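Long-range contact in nucleoporin NUP170 (Chaetomium thermophilum, PDB 5HAX), which probably serves as a structural scaffold nucleoporin of the nuclear pore complex, joining a beta-propeller-like region to a helical region: residues S374-L382 and Y390-H398. Numbering follows the deposited sequence.
Sequences SRALDPSAL and YFFDVVRKH
S380 faces V395 as an antiparallel, non-hydrogen-bonded pair (CA-CA 4.6 Å). Beyond it A381 and L382 both lie opposite V394: A381 N donates to V394 O at 2.9 Å, while V394 N reaches L382 O with an N-H...O angle of 172°. With the helix-like psi of A381 (-39°), this fits a beta bulge. At the other end R396 N bonds to P379 O, just after the cis peptide between D378 and P379. The type I turn R375-D378 is clasped by K397, whose chain bends at its last torsion so that NZ meets D378 O (2.8 Å) in the carbonyl plane and R375 O (2.8 Å) from the face opposite D378 N. D393 carries its CG anti to the backbone N (chi1 -170°), which brings OD2 to 2.6 Å from S380 OG. That hydroxyl also lies 2.5 Å from L377 O, and D393 OD1 sits 2.9 Å from L382 O, two acceptors; such crowding could favour a protonated carboxylate. A leucine at D393 would probably deprive the S380 hydroxyl of its carboxylate partner and press apolar carbon against L382 O. The side chains of L377 and V395 cross at about a right angle, CD2 meeting CG2 at 3.7 Å, and A381 CB sits over one face of the R396 guanidinium, toward its rim near NH2; R396 is salt-bridged to D402. Within this propeller-type blade, strand 380-386 is outermost beside 390-395; strand 403-409 follows, and W431 of strand 427-433 touches both L377 and V395.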
loop_
_atom_site.group_PDB
_atom_site.type_symbol
_atom_site.label_atom_id
_atom_site.label_comp_id
_atom_site.label_asym_id
_atom_site.label_seq_id
_atom_site.Cartn_x
_atom_site.Cartn_y
_atom_site.Cartn_z
ATOM N N SER A 374 13.633 24.171 -8.960
ATOM C CA SER A 374 12.399 24.625 -8.330
ATOM C C SER A 374 12.540 24.680 -6.814
ATOM O O SER A 374 13.136 23.795 -6.194
ATOM C CB SER A 374 11.233 23.712 -8.694
ATOM O OG SER A 374 10.071 24.128 -7.997
ATOM N N ARG A 375 11.963 25.724 -6.220
ATOM C CA ARG A 375 11.949 25.917 -4.776
ATOM C C ARG A 375 10.581 25.623 -4.166
ATOM O O ARG A 375 10.337 25.986 -3.012
ATOM C CB ARG A 375 12.365 27.352 -4.436
ATOM C CG ARG A 375 13.691 27.792 -5.044
ATOM C CD ARG A 375 14.878 27.341 -4.212
ATOM N NE ARG A 375 14.813 27.857 -2.847
ATOM C CZ ARG A 375 15.004 29.129 -2.514
ATOM N NH1 ARG A 375 15.270 30.035 -3.446
ATOM N NH2 ARG A 375 14.921 29.500 -1.243
ATOM N N ALA A 376 9.689 24.965 -4.914
ATOM C CA ALA A 376 8.305 24.820 -4.474
ATOM C C ALA A 376 8.187 23.949 -3.230
ATOM O O ALA A 376 7.242 24.114 -2.451
ATOM C CB ALA A 376 7.458 24.239 -5.605
ATOM N N LEU A 377 9.120 23.017 -3.030
ATOM C CA LEU A 377 9.132 22.148 -1.859
ATOM C C LEU A 377 10.191 22.565 -0.844
ATOM O O LEU A 377 10.566 21.762 0.018
ATOM C CB LEU A 377 9.352 20.695 -2.280
ATOM C CG LEU A 377 8.336 20.087 -3.252
ATOM C CD1 LEU A 377 8.635 18.612 -3.471
ATOM C CD2 LEU A 377 6.906 20.275 -2.758
ATOM N N ASP A 378 10.676 23.800 -0.929
ATOM C CA ASP A 378 11.706 24.302 -0.025
ATOM C C ASP A 378 11.081 25.267 0.986
ATOM O O ASP A 378 10.532 26.297 0.592
ATOM C CB ASP A 378 12.812 24.996 -0.824
ATOM C CG ASP A 378 13.925 25.538 0.056
ATOM O OD1 ASP A 378 14.037 25.108 1.221
ATOM O OD2 ASP A 378 14.696 26.394 -0.427
ATOM N N PRO A 379 11.159 24.950 2.292
ATOM C CA PRO A 379 11.786 23.805 2.964
ATOM C C PRO A 379 10.854 22.608 3.161
ATOM O O PRO A 379 9.675 22.792 3.461
ATOM C CB PRO A 379 12.181 24.387 4.316
ATOM C CG PRO A 379 11.088 25.357 4.609
ATOM C CD PRO A 379 10.634 25.915 3.273
ATOM N N SER A 380 11.392 21.402 3.003
ATOM C CA SER A 380 10.683 20.169 3.320
ATOM C C SER A 380 11.068 19.726 4.726
ATOM O O SER A 380 12.241 19.429 4.987
ATOM C CB SER A 380 11.010 19.079 2.301
ATOM O OG SER A 380 10.519 19.428 1.019
ATOM N N ALA A 381 10.085 19.685 5.627
ATOM C CA ALA A 381 10.327 19.354 7.028
ATOM C C ALA A 381 10.127 17.871 7.317
ATOM O O ALA A 381 10.890 17.285 8.092
ATOM C CB ALA A 381 9.404 20.180 7.928
ATOM N N LEU A 382 9.110 17.259 6.711
ATOM C CA LEU A 382 8.800 15.850 6.899
ATOM C C LEU A 382 8.442 15.247 5.551
ATOM O O LEU A 382 7.885 15.927 4.686
ATOM C CB LEU A 382 7.632 15.651 7.875
ATOM C CG LEU A 382 7.820 16.162 9.301
ATOM C CD1 LEU A 382 6.484 16.187 10.029
ATOM C CD2 LEU A 382 8.821 15.293 10.044
ATOM N N TYR A 390 3.434 6.507 -3.476
ATOM C CA TYR A 390 2.692 7.631 -2.915
ATOM C C TYR A 390 3.610 8.464 -2.026
ATOM O O TYR A 390 4.198 7.944 -1.076
ATOM C CB TYR A 390 1.496 7.122 -2.109
ATOM C CG TYR A 390 0.579 6.163 -2.840
ATOM C CD1 TYR A 390 0.320 6.302 -4.201
ATOM C CD2 TYR A 390 -0.033 5.114 -2.161
ATOM C CE1 TYR A 390 -0.524 5.421 -4.860
ATOM C CE2 TYR A 390 -0.875 4.233 -2.809
ATOM C CZ TYR A 390 -1.120 4.389 -4.156
ATOM O OH TYR A 390 -1.959 3.502 -4.795
ATOM N N PHE A 391 3.721 9.757 -2.327
ATOM C CA PHE A 391 4.693 10.643 -1.691
ATOM C C PHE A 391 3.966 11.783 -0.991
ATOM O O PHE A 391 3.184 12.502 -1.620
ATOM C CB PHE A 391 5.678 11.184 -2.734
ATOM C CG PHE A 391 6.632 12.222 -2.204
ATOM C CD1 PHE A 391 7.404 11.971 -1.084
ATOM C CD2 PHE A 391 6.778 13.438 -2.853
ATOM C CE1 PHE A 391 8.288 12.923 -0.606
ATOM C CE2 PHE A 391 7.661 14.389 -2.382
ATOM C CZ PHE A 391 8.419 14.129 -1.259
ATOM N N PHE A 392 4.228 11.946 0.306
ATOM C CA PHE A 392 3.707 13.049 1.109
ATOM C C PHE A 392 4.874 13.896 1.593
ATOM O O PHE A 392 5.800 13.369 2.218
ATOM C CB PHE A 392 2.915 12.536 2.319
ATOM C CG PHE A 392 1.608 11.878 1.969
ATOM C CD1 PHE A 392 0.410 12.525 2.209
ATOM C CD2 PHE A 392 1.576 10.609 1.419
ATOM C CE1 PHE A 392 -0.796 11.923 1.899
ATOM C CE2 PHE A 392 0.372 10.002 1.105
ATOM C CZ PHE A 392 -0.813 10.661 1.346
ATOM N N ASP A 393 4.827 15.202 1.322
ATOM C CA ASP A 393 5.875 16.131 1.744
ATOM C C ASP A 393 5.250 17.295 2.497
ATOM O O ASP A 393 4.370 17.982 1.968
ATOM C CB ASP A 393 6.676 16.651 0.549
ATOM C CG ASP A 393 7.911 17.432 0.971
ATOM O OD1 ASP A 393 8.237 17.432 2.176
ATOM O OD2 ASP A 393 8.563 18.038 0.099
ATOM N N VAL A 394 5.718 17.520 3.722
ATOM C CA VAL A 394 5.259 18.627 4.556
ATOM C C VAL A 394 6.189 19.802 4.273
ATOM O O VAL A 394 7.334 19.825 4.727
ATOM C CB VAL A 394 5.260 18.253 6.040
ATOM C CG1 VAL A 394 4.737 19.409 6.885
ATOM C CG2 VAL A 394 4.435 16.995 6.273
ATOM N N VAL A 395 5.696 20.782 3.517
ATOM C CA VAL A 395 6.466 21.968 3.154
ATOM C C VAL A 395 6.119 23.075 4.137
ATOM O O VAL A 395 4.939 23.388 4.340
ATOM C CB VAL A 395 6.178 22.405 1.707
ATOM C CG1 VAL A 395 7.011 23.627 1.346
ATOM C CG2 VAL A 395 6.461 21.263 0.742
ATOM N N ARG A 396 7.149 23.674 4.733
ATOM C CA ARG A 396 6.981 24.619 5.828
ATOM C C ARG A 396 7.557 25.977 5.445
ATOM O O ARG A 396 8.424 26.514 6.142
ATOM C CB ARG A 396 7.649 24.054 7.087
ATOM C CG ARG A 396 7.022 24.482 8.401
ATOM C CD ARG A 396 7.353 23.481 9.503
ATOM N NE ARG A 396 6.361 22.411 9.602
ATOM C CZ ARG A 396 6.528 21.295 10.306
ATOM N NH1 ARG A 396 5.567 20.381 10.344
ATOM N NH2 ARG A 396 7.656 21.085 10.972
ATOM N N LYS A 397 7.083 26.539 4.327
ATOM C CA LYS A 397 7.583 27.834 3.874
ATOM C C LYS A 397 7.289 28.934 4.881
ATOM O O LYS A 397 8.072 29.883 5.010
ATOM C CB LYS A 397 6.974 28.191 2.520
ATOM C CG LYS A 397 7.669 27.540 1.338
ATOM C CD LYS A 397 7.034 27.959 0.025
ATOM C CE LYS A 397 7.790 27.391 -1.166
ATOM N NZ LYS A 397 9.192 27.888 -1.233
ATOM N N HIS A 398 6.171 28.829 5.595
ATOM C CA HIS A 398 5.805 29.774 6.633
ATOM C C HIS A 398 5.718 29.054 7.973
ATOM O O HIS A 398 5.333 27.882 8.027
ATOM C CB HIS A 398 4.469 30.448 6.304
ATOM C CG HIS A 398 4.410 31.002 4.914
ATOM N ND1 HIS A 398 5.097 32.136 4.537
ATOM C CD2 HIS A 398 3.762 30.569 3.807
ATOM C CE1 HIS A 398 4.868 32.383 3.259
ATOM N NE2 HIS A 398 4.060 31.447 2.793
#